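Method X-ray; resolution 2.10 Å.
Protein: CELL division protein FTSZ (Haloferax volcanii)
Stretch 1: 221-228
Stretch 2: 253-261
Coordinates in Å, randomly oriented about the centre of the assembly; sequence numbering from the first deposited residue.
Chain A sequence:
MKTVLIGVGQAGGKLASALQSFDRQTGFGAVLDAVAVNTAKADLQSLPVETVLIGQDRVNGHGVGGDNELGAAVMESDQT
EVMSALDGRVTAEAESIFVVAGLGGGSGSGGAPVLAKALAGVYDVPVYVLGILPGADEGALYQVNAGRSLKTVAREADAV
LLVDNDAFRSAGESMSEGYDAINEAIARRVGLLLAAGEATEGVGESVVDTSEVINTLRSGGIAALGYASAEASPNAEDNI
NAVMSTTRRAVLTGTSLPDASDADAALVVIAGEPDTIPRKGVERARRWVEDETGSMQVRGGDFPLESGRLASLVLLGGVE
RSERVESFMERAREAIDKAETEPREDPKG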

# COMPACT_ATOMS: atom_id res chain seq x y z
N GLY A 221 9.12 6.75 7.49
CA GLY A 221 7.86 7.30 7.95
C GLY A 221 6.71 7.00 7.01
O GLY A 221 6.74 6.02 6.27
N ILE A 222 5.71 7.87 7.01
CA ILE A 222 4.48 7.60 6.28
C ILE A 222 4.62 7.88 4.79
O ILE A 222 5.20 8.89 4.38
N ALA A 223 4.09 6.98 3.97
CA ALA A 223 4.04 7.23 2.54
C ALA A 223 2.61 7.16 2.00
O ALA A 223 1.72 6.56 2.64
N ALA A 224 2.40 7.79 0.85
CA ALA A 224 1.10 7.75 0.20
C ALA A 224 1.27 7.47 -1.28
O ALA A 224 2.33 7.74 -1.86
N LEU A 225 0.24 6.92 -1.89
CA LEU A 225 0.34 6.56 -3.30
C LEU A 225 -0.84 7.13 -4.06
O LEU A 225 -1.96 6.73 -3.81
N GLY A 226 -0.56 8.06 -4.97
CA GLY A 226 -1.62 8.71 -5.71
C GLY A 226 -1.84 8.10 -7.08
O GLY A 226 -0.89 7.66 -7.74
N TYR A 227 -3.09 8.10 -7.53
CA TYR A 227 -3.41 7.62 -8.86
C TYR A 227 -4.56 8.40 -9.51
O TYR A 227 -5.56 8.74 -8.85
N ALA A 228 -4.40 8.72 -10.79
CA ALA A 228 -5.50 9.26 -11.60
C ALA A 228 -5.24 8.99 -13.08
O ALA A 228 -4.09 8.90 -13.51
N THR A 253 -6.30 14.75 -5.08
CA THR A 253 -7.51 13.98 -4.76
C THR A 253 -7.33 12.46 -4.75
O THR A 253 -8.04 11.76 -4.04
N GLY A 254 -6.41 11.95 -5.55
CA GLY A 254 -6.37 10.52 -5.81
C GLY A 254 -5.41 9.74 -4.94
O GLY A 254 -5.00 8.63 -5.29
N THR A 255 -5.05 10.31 -3.80
CA THR A 255 -4.02 9.74 -2.95
C THR A 255 -4.62 8.74 -1.95
O THR A 255 -5.75 8.90 -1.49
N SER A 256 -3.87 7.69 -1.63
CA SER A 256 -4.34 6.63 -0.75
C SER A 256 -4.54 7.12 0.69
O SER A 256 -5.34 6.57 1.45
N LEU A 257 -3.79 8.16 1.04
CA LEU A 257 -3.96 8.93 2.27
C LEU A 257 -4.26 10.40 1.93
O LEU A 257 -3.43 11.06 1.32
N PRO A 258 -5.43 10.93 2.34
CA PRO A 258 -5.77 12.34 2.05
C PRO A 258 -4.77 13.36 2.61
O PRO A 258 -4.18 13.15 3.67
N ASP A 259 -4.63 14.48 1.90
CA ASP A 259 -3.77 15.60 2.31
C ASP A 259 -2.31 15.16 2.52
O ASP A 259 -1.69 15.48 3.53
N ALA A 260 -1.75 14.47 1.53
CA ALA A 260 -0.38 13.96 1.63
C ALA A 260 0.64 14.72 0.78
O ALA A 260 1.70 14.18 0.47
N SER A 261 0.33 15.97 0.43
CA SER A 261 1.21 16.77 -0.44
C SER A 261 2.57 17.07 0.15
O SER A 261 3.58 17.00 -0.53

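A strand, 222-228, meets an irregular loop through a short run of backbone-centred hydrogen bonds, beside a small apolar cluster. Gly226 and Thr255 form a single beta bridge: Tyr227 N donates to Gly254 O (3.0 Å), and Ser256 N donates to Leu225 O (3.1 Å). Ser256, in the p rotamer and pointing toward the strand, extends this pattern with its side chain, for its OG accepts a hydrogen bond from Leu225 N at 3.0 Å. The short serine side chain lets a hydroxyl sit close to the strand and accept this backbone N-H.

Ala224 points toward the loop, and its small methyl fits a crowded site: its CB lies 3.6 Å from Ala260 CB, 4.0 Å from Leu257 CB and 3.4 Å from Thr255 OG1. Thr255, chi1 t, turns that hydroxyl back on its own loop, donating from OG1 to Leu257 O at 2.9 Å, a bond within the loop itself. Leu257 (t, p) also reaches Ile222 (m, t), with CD2 3.8 Å from Ile222 CG2; these branched chains widen the apolar patch. Leu225 (t, p) points away overall, though its CB still lies 4.1 Å from Ser256 OG; Tyr227 (chi1 t) leaves sideways and its ring leads away. Glycine suits position 254, because a CB there would clash with Tyr227 O.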

# COMPACT_ATOMS: atom_id res chain seq x y z
CB ILE A 222 3.30 8.41 6.87
CG1 ILE A 222 2.94 7.85 8.24
CG2 ILE A 222 2.10 8.33 5.97
CD1 ILE A 222 1.95 8.70 8.99
CB ALA A 223 4.96 6.27 1.79
CB ALA A 224 0.32 9.04 0.43
CB LEU A 225 0.42 5.04 -3.48
CG LEU A 225 0.66 4.61 -4.94
CD1 LEU A 225 1.90 5.31 -5.54
CD2 LEU A 225 0.78 3.08 -5.10
CB TYR A 227 -3.73 6.13 -8.81
CG TYR A 227 -4.16 5.53 -10.14
CD1 TYR A 227 -3.22 5.14 -11.07
CD2 TYR A 227 -5.51 5.36 -10.44
CE1 TYR A 227 -3.61 4.59 -12.29
CE2 TYR A 227 -5.91 4.82 -11.65
CZ TYR A 227 -4.96 4.44 -12.57
OH TYR A 227 -5.34 3.89 -13.77
CB ALA A 228 -5.69 10.76 -11.36
CB THR A 253 -8.70 14.31 -5.70
OG1 THR A 253 -8.47 13.79 -7.01
CG2 THR A 253 -8.93 15.79 -5.78
CB THR A 255 -3.28 10.85 -2.22
OG1 THR A 255 -2.39 10.29 -1.26
CG2 THR A 255 -4.27 11.74 -1.53
CB SER A 256 -3.38 5.44 -0.80
OG SER A 256 -2.10 5.81 -0.33
CB LEU A 257 -2.65 8.90 3.06
CG LEU A 257 -2.60 9.78 4.31
CD1 LEU A 257 -3.52 9.21 5.41
CD2 LEU A 257 -1.17 9.91 4.81
CB PRO A 258 -7.12 12.54 2.75
CG PRO A 258 -7.71 11.17 2.83
CD PRO A 258 -6.55 10.23 3.00
CB ASP A 259 -4.33 16.29 3.57
CG ASP A 259 -3.70 17.65 3.82
OD1 ASP A 259 -3.29 18.31 2.84
OD2 ASP A 259 -3.63 18.08 4.99
CB ALA A 260 -0.35 12.48 1.24
CB SER A 261 0.56 18.11 -0.80
OG SER A 261 -0.16 18.02 -2.01